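Local coordinates for protein ribonucleoside-diphosphate reductase (Pseudomonas aeruginosa, PDB 5IM3) that probably reduces ribonucleoside diphosphates to the deoxyribonucleotides needed for DNA synthesis, under allosteric control by bound nucleotides such as dATP, at residues L459-E462 with E463-E466; D546-R549 with K550-S553. All coordinates share one frame; numbering follows the deposited sequence.

Contact 1 (459-466) and contact 2 (546-553) are each a local arrangement within one helix or at its start, in the ribonucleotide reductase barrel domain. Contact 1 comes first in the chain, on helix 461-465, which links strands 450-455 and 482-487; contact 2 follows on helix 544-558, just ahead of strand 562-565, which pairs in parallel with 482-487. Their centres lie about 11 Å apart, and the two helices touch directly. Glu466 OE1 forms a salt bridge with Lys550 NZ at 2.8 Å, while Leu465 CD1 packs on Lys550 CG and Met551 CG and against Leu547 CD1. Two helices from successive crossovers of the barrel are thus joined by one charged pair beside an apolar patch.

Contact 1 (L459-E462 with E463-E466); sequences LDIE and EFLE
The short helix 461-465 is the helical part of a beta-alpha-beta crossover in the barrel domain, and this contact takes in that helix together with the residue just before it. Asp460 occupies the N-cap position, and its carbonyl O accepts the amide of Phe464 at 3.0 Å. One residue on, Ile461 O takes Leu465 N, also at 3.0 Å. The Asp460 carboxylate makes no capping bond; OD1 and OD2 are taken by the backbone amides of Leu412 and Val426. A water also donates to Asp460 OD1 at 2.6 Å and, weakly, to Glu463 OE1, and so loosely links two carboxylates that are probably both negative.

On the apolar side, Ile461 CG1 stands anti to the backbone N (chi1 -173°), and chi2 of 63° then swings CD1 outward and a little toward the next turn. That methyl meets Phe464 CD2 obliquely to the ring at 4.1 Å and Leu465 CD2 at 4.2 Å. Leu465 CG lies 3.3 Å from Ile461 O, in front of the same carbonyl oxygen that its own amide uses.

Ile461, Phe464 and Leu465 all rest on strand 482-487; Phe464 also reaches Leu430 of helix 427-440, and Leu465 packs against helix 544-558.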
ATOM      1  N   LEU A 459      32.722  10.121  -8.546  1.00 40.95           N
ATOM      2  CA  LEU A 459      32.461   9.315  -7.360  1.00 41.99           C
ATOM      3  C   LEU A 459      31.362   9.890  -6.472  1.00 39.80           C
ATOM      4  O   LEU A 459      30.789   9.150  -5.665  1.00 39.39           O
ATOM      5  CB  LEU A 459      33.745   9.141  -6.548  1.00 43.19           C
ATOM      6  CG  LEU A 459      34.255   7.704  -6.501  1.00 45.02           C
ATOM      7  CD1 LEU A 459      35.579   7.655  -5.771  1.00 48.70           C
ATOM      8  CD2 LEU A 459      33.241   6.795  -5.830  1.00 44.53           C
ATOM      9  N   ASP A 460      31.045  11.174  -6.603  1.00 39.37           N
ATOM     10  CA  ASP A 460      29.954  11.772  -5.846  1.00 40.92           C
ATOM     11  C   ASP A 460      28.616  11.686  -6.576  1.00 39.79           C
ATOM     12  O   ASP A 460      27.633  12.273  -6.111  1.00 39.11           O
ATOM     13  CB  ASP A 460      30.273  13.235  -5.519  1.00 43.75           C
ATOM     14  CG  ASP A 460      31.458  13.385  -4.577  1.00 46.17           C
ATOM     15  OD1 ASP A 460      31.723  12.460  -3.781  1.00 45.71           O
ATOM     16  OD2 ASP A 460      32.119  14.442  -4.632  1.00 45.64           O
ATOM     17  N   ILE A 461      28.544  10.943  -7.684  1.00 42.52           N
ATOM     18  CA  ILE A 461      27.357  10.995  -8.536  1.00 44.70           C
ATOM     19  C   ILE A 461      26.114  10.550  -7.775  1.00 47.20           C
ATOM     20  O   ILE A 461      25.031  11.117  -7.953  1.00 43.67           O
ATOM     21  CB  ILE A 461      27.564  10.156  -9.813  1.00 45.75           C
ATOM     22  CG1 ILE A 461      26.391  10.356 -10.781  1.00 45.83           C
ATOM     23  CG2 ILE A 461      27.713   8.674  -9.483  1.00 45.98           C
ATOM     24  CD1 ILE A 461      26.248  11.782 -11.289  1.00 45.66           C
ATOM     25  N   GLU A 462      26.243   9.531  -6.917  1.00 48.19           N
ATOM     26  CA  GLU A 462      25.071   8.994  -6.230  1.00 48.82           C
ATOM     27  C   GLU A 462      24.463  10.026  -5.287  1.00 47.65           C
ATOM     28  O   GLU A 462      23.240  10.204  -5.252  1.00 48.17           O
ATOM     29  CB  GLU A 462      25.441   7.713  -5.476  1.00 55.27           C
ATOM     30  CG  GLU A 462      25.789   6.551  -6.395  1.00 57.93           C
ATOM     31  CD  GLU A 462      26.355   5.356  -5.655  1.00 64.56           C
ATOM     32  OE1 GLU A 462      27.263   5.545  -4.816  1.00 66.64           O
ATOM     33  OE2 GLU A 462      25.891   4.223  -5.909  1.00 68.01           O
ATOM     34  N   GLU A 463      25.295  10.710  -4.503  1.00 48.07           N
ATOM     35  CA  GLU A 463      24.789  11.821  -3.703  1.00 49.79           C
ATOM     36  C   GLU A 463      24.224  12.924  -4.595  1.00 47.12           C
ATOM     37  O   GLU A 463      23.231  13.566  -4.237  1.00 47.39           O
ATOM     38  CB  GLU A 463      25.904  12.368  -2.804  1.00 52.28           C
ATOM     39  CG  GLU A 463      25.453  13.403  -1.776  1.00 53.79           C
ATOM     40  CD  GLU A 463      26.612  13.964  -0.959  1.00 57.55           C
ATOM     41  OE1 GLU A 463      27.783  13.704  -1.320  1.00 57.45           O
ATOM     42  OE2 GLU A 463      26.355  14.674   0.039  1.00 57.61           O
ATOM     43  N   PHE A 464      24.830  13.138  -5.767  1.00 39.56           N
ATOM     44  CA  PHE A 464      24.386  14.194  -6.678  1.00 40.73           C
ATOM     45  C   PHE A 464      22.949  13.970  -7.134  1.00 40.82           C
ATOM     46  O   PHE A 464      22.158  14.915  -7.203  1.00 39.33           O
ATOM     47  CB  PHE A 464      25.329  14.250  -7.883  1.00 39.96           C
ATOM     48  CG  PHE A 464      25.092  15.411  -8.815  1.00 38.47           C
ATOM     49  CD1 PHE A 464      25.573  16.674  -8.512  1.00 40.28           C
ATOM     50  CD2 PHE A 464      24.433  15.224 -10.024  1.00 39.83           C
ATOM     51  CE1 PHE A 464      25.379  17.738  -9.381  1.00 38.94           C
ATOM     52  CE2 PHE A 464      24.236  16.283 -10.897  1.00 39.55           C
ATOM     53  CZ  PHE A 464      24.711  17.542 -10.573  1.00 40.21           C
ATOM     54  N   LEU A 465      22.594  12.722  -7.452  1.00 44.32           N
ATOM     55  CA  LEU A 465      21.262  12.434  -7.970  1.00 46.01           C
ATOM     56  C   LEU A 465      20.164  12.767  -6.971  1.00 46.59           C
ATOM     57  O   LEU A 465      19.013  12.951  -7.379  1.00 48.43           O
ATOM     58  CB  LEU A 465      21.150  10.958  -8.368  1.00 46.14           C
ATOM     59  CG  LEU A 465      22.177  10.422  -9.365  1.00 46.73           C
ATOM     60  CD1 LEU A 465      21.904   8.957  -9.656  1.00 49.29           C
ATOM     61  CD2 LEU A 465      22.175  11.217 -10.648  1.00 45.68           C
ATOM     62  N   GLU A 466      20.485  12.852  -5.682  1.00 44.06           N
ATOM     63  CA  GLU A 466      19.473  12.997  -4.644  1.00 46.92           C
ATOM     64  C   GLU A 466      19.385  14.412  -4.095  1.00 43.25           C
ATOM     65  O   GLU A 466      18.632  14.649  -3.145  1.00 44.13           O
ATOM     66  CB  GLU A 466      19.747  12.024  -3.497  1.00 48.84           C
ATOM     67  CG  GLU A 466      19.848  10.576  -3.924  1.00 50.92           C
ATOM     68  CD  GLU A 466      19.630   9.619  -2.767  1.00 56.61           C
ATOM     69  OE1 GLU A 466      19.405   8.417  -3.021  1.00 58.34           O
ATOM     70  OE2 GLU A 466      19.668  10.074  -1.603  1.00 59.18           O
TER
HETATM   71  O   HOH W   1      29.815  11.224  -2.553  1.00 38.67           O

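Contact 2 (D546-R549 with K550-S553); sequences DLWR and KMLS
Met551 N donates to Leu547 O at 2.8 Å, the shortest of four consecutive i to i+4 backbone hydrogen bonds that close this stretch of helix. Asp546 O takes Lys550 N, Trp548 O takes Leu552 N, and Arg549 O takes Ser553 N. Ser553 adds a side-chain bond: with chi1 at 66°, its OG sits between the backbone N and the carbonyl carbon and turns back along the helix, where it donates to Lys550 O at 2.9 Å. That donor comes in from the flank of the carbonyl, at a C=O...O angle of 109°.

Farther out, the indole of Trp548 lies against Leu552. Both leucine methyls meet the ring system: CD1 sits 3.3 Å above the plane toward the rim and 3.4 Å from Trp548 NE1, while CD2 makes a CH-pi contact 4.1 Å from the centroid of the six-membered ring, 17° off its normal. Trp548 NE1 is itself hydrogen-bonded to Asp889 OD1, which, with the packing around the ring, limits the rotation of the indole. Met551 crosses the indole at about a right angle and brings CE to 4.2 Å from Trp548 CE3. Its SD lies 4.1 Å from Leu547 CG, so the thioether spans both neighbours from the preceding turn.

Phe491, Met492 and Val495 of helix 489-496 pack on Trp548, and Leu888 and Tyr892 of helix 885-897 pack on Leu552. Met551 reaches strand 482-487, whereas Asp546 and Arg549 lie on the exposed side. The arrangement is that of an amphipathic alpha-helix on the outside of an alpha/beta barrel, its buried side facing both the sheet and neighbouring helices.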
ATOM      1  N   ASP A 546      21.668  -0.242 -12.911  1.00 60.43           N
ATOM      2  CA  ASP A 546      21.220   0.180 -11.586  1.00 59.05           C
ATOM      3  C   ASP A 546      21.365   1.685 -11.407  1.00 55.81           C
ATOM      4  O   ASP A 546      20.481   2.337 -10.841  1.00 57.27           O
ATOM      5  CB  ASP A 546      22.000  -0.567 -10.504  1.00 59.12           C
ATOM      6  CG  ASP A 546      21.698  -2.054 -10.483  1.00 62.15           C
ATOM      7  OD1 ASP A 546      20.681  -2.470 -11.079  1.00 62.98           O
ATOM      8  OD2 ASP A 546      22.477  -2.806  -9.860  1.00 63.20           O
ATOM      9  N   LEU A 547      22.474   2.256 -11.875  1.00 51.31           N
ATOM     10  CA  LEU A 547      22.644   3.701 -11.784  1.00 50.60           C
ATOM     11  C   LEU A 547      21.691   4.415 -12.734  1.00 49.52           C
ATOM     12  O   LEU A 547      21.115   5.453 -12.387  1.00 48.58           O
ATOM     13  CB  LEU A 547      24.098   4.075 -12.079  1.00 46.88           C
ATOM     14  CG  LEU A 547      24.478   5.544 -11.902  1.00 46.19           C
ATOM     15  CD1 LEU A 547      24.245   5.996 -10.466  1.00 46.50           C
ATOM     16  CD2 LEU A 547      25.930   5.771 -12.308  1.00 46.26           C
ATOM     17  N   TRP A 548      21.511   3.864 -13.934  1.00 48.71           N
ATOM     18  CA  TRP A 548      20.544   4.409 -14.880  1.00 48.93           C
ATOM     19  C   TRP A 548      19.146   4.451 -14.269  1.00 51.43           C
ATOM     20  O   TRP A 548      18.448   5.469 -14.352  1.00 50.08           O
ATOM     21  CB  TRP A 548      20.569   3.563 -16.154  1.00 49.57           C
ATOM     22  CG  TRP A 548      19.557   3.912 -17.202  1.00 49.31           C
ATOM     23  CD1 TRP A 548      18.526   3.128 -17.636  1.00 50.78           C
ATOM     24  CD2 TRP A 548      19.493   5.119 -17.971  1.00 48.92           C
ATOM     25  NE1 TRP A 548      17.821   3.774 -18.621  1.00 51.07           N
ATOM     26  CE2 TRP A 548      18.393   4.999 -18.846  1.00 50.91           C
ATOM     27  CE3 TRP A 548      20.254   6.290 -18.003  1.00 48.53           C
ATOM     28  CZ2 TRP A 548      18.036   6.006 -19.740  1.00 48.42           C
ATOM     29  CZ3 TRP A 548      19.894   7.291 -18.894  1.00 47.60           C
ATOM     30  CH2 TRP A 548      18.797   7.140 -19.747  1.00 47.78           C
ATOM     31  N   ARG A 549      18.730   3.355 -13.625  1.00 51.90           N
ATOM     32  CA  ARG A 549      17.423   3.319 -12.975  1.00 54.22           C
ATOM     33  C   ARG A 549      17.315   4.386 -11.892  1.00 50.64           C
ATOM     34  O   ARG A 549      16.278   5.047 -11.762  1.00 48.12           O
ATOM     35  CB  ARG A 549      17.171   1.927 -12.387  1.00 58.07           C
ATOM     36  CG  ARG A 549      15.905   1.815 -11.546  1.00 61.22           C
ATOM     37  CD  ARG A 549      15.695   0.400 -11.011  1.00 66.99           C
ATOM     38  NE  ARG A 549      15.320  -0.545 -12.062  1.00 70.78           N
ATOM     39  CZ  ARG A 549      14.850  -1.771 -11.838  1.00 76.79           C
ATOM     40  NH1 ARG A 549      14.691  -2.213 -10.596  1.00 78.88           N
ATOM     41  NH2 ARG A 549      14.533  -2.560 -12.859  1.00 78.52           N
ATOM     42  N   LYS A 550      18.375   4.564 -11.100  1.00 52.79           N
ATOM     43  CA  LYS A 550      18.367   5.601 -10.073  1.00 53.40           C
ATOM     44  C   LYS A 550      18.254   6.986 -10.699  1.00 52.70           C
ATOM     45  O   LYS A 550      17.542   7.855 -10.181  1.00 52.08           O
ATOM     46  CB  LYS A 550      19.630   5.494  -9.220  1.00 55.75           C
ATOM     47  CG  LYS A 550      19.713   6.494  -8.076  1.00 56.22           C
ATOM     48  CD  LYS A 550      18.658   6.213  -7.019  1.00 60.10           C
ATOM     49  CE  LYS A 550      18.871   7.071  -5.786  1.00 60.84           C
ATOM     50  NZ  LYS A 550      17.822   6.830  -4.757  1.00 64.28           N
ATOM     51  N   MET A 551      18.947   7.208 -11.816  1.00 47.50           N
ATOM     52  CA  MET A 551      18.874   8.498 -12.492  1.00 47.34           C
ATOM     53  C   MET A 551      17.453   8.793 -12.960  1.00 47.31           C
ATOM     54  O   MET A 551      16.965   9.919 -12.811  1.00 46.82           O
ATOM     55  CB  MET A 551      19.851   8.523 -13.669  1.00 45.72           C
ATOM     56  CG  MET A 551      21.316   8.412 -13.257  1.00 47.34           C
ATOM     57  SD  MET A 551      22.403   7.837 -14.579  1.00 48.74           S
ATOM     58  CE  MET A 551      22.247   9.177 -15.767  1.00 48.29           C
ATOM     59  N   LEU A 552      16.765   7.793 -13.518  1.00 49.05           N
ATOM     60  CA  LEU A 552      15.415   8.035 -14.022  1.00 49.70           C
ATOM     61  C   LEU A 552      14.406   8.178 -12.890  1.00 48.08           C
ATOM     62  O   LEU A 552      13.458   8.962 -13.009  1.00 49.24           O
ATOM     63  CB  LEU A 552      14.997   6.916 -14.974  1.00 49.01           C
ATOM     64  CG  LEU A 552      15.885   6.744 -16.210  1.00 49.97           C
ATOM     65  CD1 LEU A 552      15.347   5.623 -17.090  1.00 50.68           C
ATOM     66  CD2 LEU A 552      16.009   8.045 -17.004  1.00 49.18           C
ATOM     67  N   SER A 553      14.594   7.457 -11.786  1.00 46.74           N
ATOM     68  CA  SER A 553      13.660   7.575 -10.672  1.00 48.69           C
ATOM     69  C   SER A 553      13.778   8.935  -9.995  1.00 47.67           C
ATOM     70  O   SER A 553      12.771   9.499  -9.550  1.00 46.19           O
ATOM     71  CB  SER A 553      13.887   6.445  -9.665  1.00 50.58           C
ATOM     72  OG  SER A 553      15.148   6.565  -9.042  1.00 57.55           O
TER